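PDB 2IUY: glycosyltransferase, which probably transfers a sugar from a nucleotide donor as a retaining GT4-family enzyme of avilamycin A biosynthesis, and binds UDP. Local coordinates for residues 266-270 and 301-306; 126-130 and 274-278. All coordinates share one frame; numbering follows the deposited sequence.

Interaction 1. Residues 266-270 and 301-306; sequences TPVVG and TLAGLP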
loop_
_atom_site.group_PDB
_atom_site.type_symbol
_atom_site.label_atom_id
_atom_site.label_comp_id
_atom_site.label_asym_id
_atom_site.label_seq_id
_atom_site.Cartn_x
_atom_site.Cartn_y
_atom_site.Cartn_z
ATOM N N THR A 266 -3.802 11.372 10.471
ATOM C CA THR A 266 -2.443 11.305 11.024
ATOM C C THR A 266 -1.397 11.742 9.995
ATOM O O THR A 266 -1.260 11.129 8.924
ATOM C CB THR A 266 -2.128 9.871 11.625
ATOM O OG1 THR A 266 -3.058 9.615 12.691
ATOM C CG2 THR A 266 -0.623 9.712 12.163
ATOM N N PRO A 267 -0.612 12.761 10.351
ATOM C CA PRO A 267 0.381 13.291 9.419
ATOM C C PRO A 267 1.577 12.326 9.338
ATOM O O PRO A 267 1.687 11.387 10.137
ATOM C CB PRO A 267 0.758 14.647 10.051
ATOM C CG PRO A 267 0.662 14.359 11.568
ATOM C CD PRO A 267 -0.547 13.419 11.686
ATOM N N VAL A 268 2.474 12.581 8.396
ATOM C CA VAL A 268 3.516 11.621 8.065
ATOM C C VAL A 268 4.836 12.335 7.996
ATOM O O VAL A 268 4.945 13.359 7.376
ATOM C CB VAL A 268 3.210 10.890 6.709
ATOM C CG1 VAL A 268 4.318 9.874 6.368
ATOM C CG2 VAL A 268 1.853 10.182 6.789
ATOM N N VAL A 269 5.840 11.801 8.668
ATOM C CA VAL A 269 7.223 12.162 8.354
ATOM C C VAL A 269 7.816 11.034 7.503
ATOM O O VAL A 269 7.747 9.896 7.896
ATOM C CB VAL A 269 8.078 12.304 9.637
ATOM C CG1 VAL A 269 9.593 12.497 9.265
ATOM C CG2 VAL A 269 7.542 13.408 10.499
ATOM N N GLY A 270 8.389 11.347 6.349
ATOM C CA GLY A 270 9.069 10.330 5.578
ATOM C C GLY A 270 10.380 10.814 4.950
ATOM O O GLY A 270 10.699 11.987 4.969
ATOM N N THR A 301 10.237 19.836 12.959
ATOM C CA THR A 301 9.607 19.063 11.884
ATOM C C THR A 301 8.340 18.431 12.441
ATOM O O THR A 301 7.292 18.556 11.852
ATOM C CB THR A 301 10.551 17.973 11.311
ATOM O OG1 THR A 301 11.494 18.590 10.435
ATOM C CG2 THR A 301 9.773 16.905 10.511
ATOM N N LEU A 302 8.445 17.775 13.589
ATOM C CA LEU A 302 7.294 17.077 14.163
ATOM C C LEU A 302 6.210 18.021 14.615
ATOM O O LEU A 302 5.024 17.813 14.322
ATOM C CB LEU A 302 7.710 16.169 15.314
ATOM C CG LEU A 302 6.679 15.107 15.742
ATOM C CD1 LEU A 302 6.684 13.920 14.756
ATOM C CD2 LEU A 302 6.930 14.626 17.156
ATOM N N ALA A 303 6.599 19.080 15.320
ATOM C CA ALA A 303 5.610 20.008 15.853
ATOM C C ALA A 303 4.954 20.905 14.766
ATOM O O ALA A 303 3.855 21.415 14.985
ATOM C CB ALA A 303 6.193 20.833 17.011
ATOM N N GLY A 304 5.599 21.075 13.608
ATOM C CA GLY A 304 4.982 21.793 12.481
ATOM C C GLY A 304 4.088 20.991 11.510
ATOM O O GLY A 304 3.585 21.548 10.498
ATOM N N LEU A 305 3.887 19.688 11.776
ATOM C CA LEU A 305 3.112 18.847 10.817
ATOM C C LEU A 305 1.641 19.331 10.778
ATOM O O LEU A 305 1.154 19.934 11.754
ATOM C CB LEU A 305 3.169 17.344 11.169
ATOM C CG LEU A 305 4.470 16.528 11.043
ATOM C CD1 LEU A 305 4.339 15.210 11.791
ATOM C CD2 LEU A 305 4.855 16.277 9.591
ATOM N N PRO A 306 0.949 19.080 9.649
ATOM C CA PRO A 306 -0.474 19.419 9.502
ATOM C C PRO A 306 -1.339 18.674 10.501
ATOM O O PRO A 306 -0.927 17.643 11.039
ATOM C CB PRO A 306 -0.769 19.038 8.059
ATOM C CG PRO A 306 0.264 18.018 7.733
ATOM C CD PRO A 306 1.482 18.486 8.409
#
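The pyrrolidine ring of P267 meets L305 and P306 through its CB and CG. P267 CB comes to 3.6 Å from the backbone oxygen O of P306, and P267 CG to 3.8 Å from CD1 of L305. The ring of P306 comes nearest through CG, 4.1 Å from P267 CB. Outside these segments V311 of helix 308-319 touches both rings. The flat peptide after V268 is met at its oxygen, where L305 CD2 rests 3.7 Å from V268 O.

On its segment L305 makes the most contacts. Its CG stands beside its own backbone N (chi1 -68°), and the side chain crosses those of P267 and V269 at about a right angle. The methyls divide the job: L305 CD1 lies against both P267 CG and V269 CG2, at 3.9 Å from the latter, while CD2 reaches the carbonyl of V268 and also V269 CG2.

In fold terms this is the C-terminal Rossmann-like domain of a GT-B enzyme. Strand 268-270 runs parallel between strands 234-237 and 284-286, with backbone bonds to V235 and A237 on one flank and V283 and E285 on the other. Helix 295-303 and the turn leaving it cover the sheet face onto which P267 and V269 point. V268 points away from them, its side chain about 6 Å from that of V257, a UDP-binding residue.

At the helix end, T301 CG2 lies 4.1 Å from V269 CG2. OG1 of T301 is hydrogen-bonded to E285, consistent with CG2, anti to the backbone N, being the branch that meets the strand. L302 CD1 touches V269 CG2 more distantly, at 4.4 Å, and F183 of helix 177-187 packs on both V269 and T301.

Interaction 2. Residues 126-130 and 274-278; sequences SSRAQ and GCLAE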
loop_
_atom_site.group_PDB
_atom_site.type_symbol
_atom_site.label_atom_id
_atom_site.label_comp_id
_atom_site.label_asym_id
_atom_site.label_seq_id
_atom_site.Cartn_x
_atom_site.Cartn_y
_atom_site.Cartn_z
ATOM N N SER A 126 2.237 3.113 -9.282
ATOM C CA SER A 126 1.635 3.959 -8.223
ATOM C C SER A 126 2.344 5.307 -8.072
ATOM O O SER A 126 1.814 6.225 -7.421
ATOM C CB SER A 126 1.492 3.239 -6.867
ATOM O OG SER A 126 2.566 2.361 -6.652
ATOM N N SER A 127 3.529 5.441 -8.669
ATOM C CA SER A 127 4.236 6.719 -8.622
ATOM C C SER A 127 5.084 6.955 -9.873
ATOM O O SER A 127 5.434 6.026 -10.577
ATOM C CB SER A 127 5.072 6.832 -7.337
ATOM O OG SER A 127 6.169 5.918 -7.331
ATOM N N ARG A 128 5.385 8.216 -10.162
ATOM C CA ARG A 128 6.389 8.558 -11.198
ATOM C C ARG A 128 7.778 7.952 -10.926
ATOM O O ARG A 128 8.411 7.502 -11.845
ATOM C CB ARG A 128 6.559 10.085 -11.329
ATOM C CG ARG A 128 5.364 10.818 -11.961
ATOM C CD ARG A 128 5.648 12.375 -12.094
ATOM N NE ARG A 128 5.264 13.156 -10.899
ATOM C CZ ARG A 128 6.106 13.708 -10.005
ATOM N NH1 ARG A 128 7.445 13.563 -10.102
ATOM N NH2 ARG A 128 5.608 14.409 -8.983
ATOM N N ALA A 129 8.255 7.996 -9.677
ATOM C CA ALA A 129 9.578 7.433 -9.317
ATOM C C ALA A 129 9.610 5.951 -9.618
ATOM O O ALA A 129 10.521 5.475 -10.259
ATOM C CB ALA A 129 9.895 7.684 -7.862
ATOM N N GLN A 130 8.558 5.225 -9.239
ATOM C CA GLN A 130 8.473 3.799 -9.580
ATOM C C GLN A 130 8.427 3.592 -11.096
ATOM O O GLN A 130 9.186 2.797 -11.633
ATOM C CB GLN A 130 7.246 3.175 -8.943
ATOM C CG GLN A 130 7.179 1.688 -9.053
ATOM C CD GLN A 130 5.766 1.179 -9.039
ATOM O OE1 GLN A 130 4.836 1.947 -9.252
ATOM N NE2 GLN A 130 5.587 -0.122 -8.802
ATOM N N GLY A 274 11.718 6.912 -3.457
ATOM C CA GLY A 274 10.691 6.389 -4.369
ATOM C C GLY A 274 9.464 7.289 -4.382
ATOM O O GLY A 274 9.578 8.486 -4.453
ATOM N N CYS A 275 8.301 6.699 -4.186
ATOM C CA CYS A 275 7.026 7.440 -4.164
ATOM C C CYS A 275 6.921 8.460 -3.020
ATOM O O CYS A 275 6.116 9.399 -3.082
ATOM C CB CYS A 275 5.881 6.435 -4.053
ATOM S SG CYS A 275 5.672 5.690 -2.406
ATOM N N LEU A 276 7.699 8.279 -1.954
ATOM C CA LEU A 276 7.567 9.174 -0.796
ATOM C C LEU A 276 7.764 10.665 -1.102
ATOM O O LEU A 276 7.049 11.526 -0.569
ATOM C CB LEU A 276 8.461 8.710 0.345
ATOM C CG LEU A 276 8.112 7.273 0.789
ATOM C CD1 LEU A 276 9.164 6.805 1.798
ATOM C CD2 LEU A 276 6.690 7.174 1.408
ATOM N N ALA A 277 8.731 10.973 -1.955
ATOM C CA ALA A 277 8.935 12.354 -2.422
ATOM C C ALA A 277 7.631 12.997 -2.976
ATOM O O ALA A 277 7.439 14.210 -2.890
ATOM C CB ALA A 277 10.083 12.384 -3.479
ATOM N N GLU A 278 6.762 12.172 -3.536
ATOM C CA GLU A 278 5.553 12.614 -4.271
ATOM C C GLU A 278 4.346 12.790 -3.368
ATOM O O GLU A 278 3.520 13.695 -3.586
ATOM C CB GLU A 278 5.224 11.610 -5.406
ATOM C CG GLU A 278 6.204 11.686 -6.634
ATOM C CD GLU A 278 6.103 10.454 -7.553
ATOM O OE1 GLU A 278 4.999 10.141 -8.024
ATOM O OE2 GLU A 278 7.119 9.772 -7.768
#
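E278 receives two backbone N-H groups from the first turn of helix 128-133, one on each carboxylate oxygen: R128 N gives to E278 OE1 at 2.9 Å, and A129 N to E278 OE2 at 2.8 Å. Both donors come in on the syn side, slightly out of the carboxylate plane, and the second bond is the straighter, at 158°. A carboxylate at a helix N-terminus would be expected to stay ionised. S127 is the N-cap: its OG accepts from Q130 N at 3.1 Å and is also bonded to the carbonyl of P253.

Stacking involves R128, whose chain bends at chi3 to bring the guanidinium over E278. E278 CG sits 3.5 Å above the R128 guanidinium plane, displaced toward its edge, and the two planar groups are 23° apart. The opposite charges are near each other, but no N-H of the guanidinium points at the carboxylate.

Van der Waals contact is close next to the cap: S127 CB and C275 CB are tight at 3.4 Å, and the A129 methyl CB packs 3.5 Å from the carbonyl oxygen O of G274.

Helix 128-133 follows strand 123-125, an outermost strand of the N-terminal sheet, whereas helix 276-279 follows strand 268-270 of the C-terminal one; the start of helix 128-133 meets 274-278 where the two GT-B domains face each other.

How the interactions relate
Interaction 1 is a buried contact inside the C-terminal domain, packing strand 268-270 against the end of helix 295-303 and its following turn. Interaction 2 is only partly buried and joins the two domains. Their segments 266-270 and 274-278 follow each other closely in the chain: the first lies in the sheet, the second faces the other domain, the contact centres being about 19 Å apart. Chemistry follows place. Within the domain it is methyls and proline rings; at the domain boundary it is a carboxylate taking two backbone N-H groups from the start of helix 128-133, with the guanidinium of an exposed arginine stacked on the carboxylate side chain. V268 of the first and C275 of the second both have side chains near UDP-binding ones.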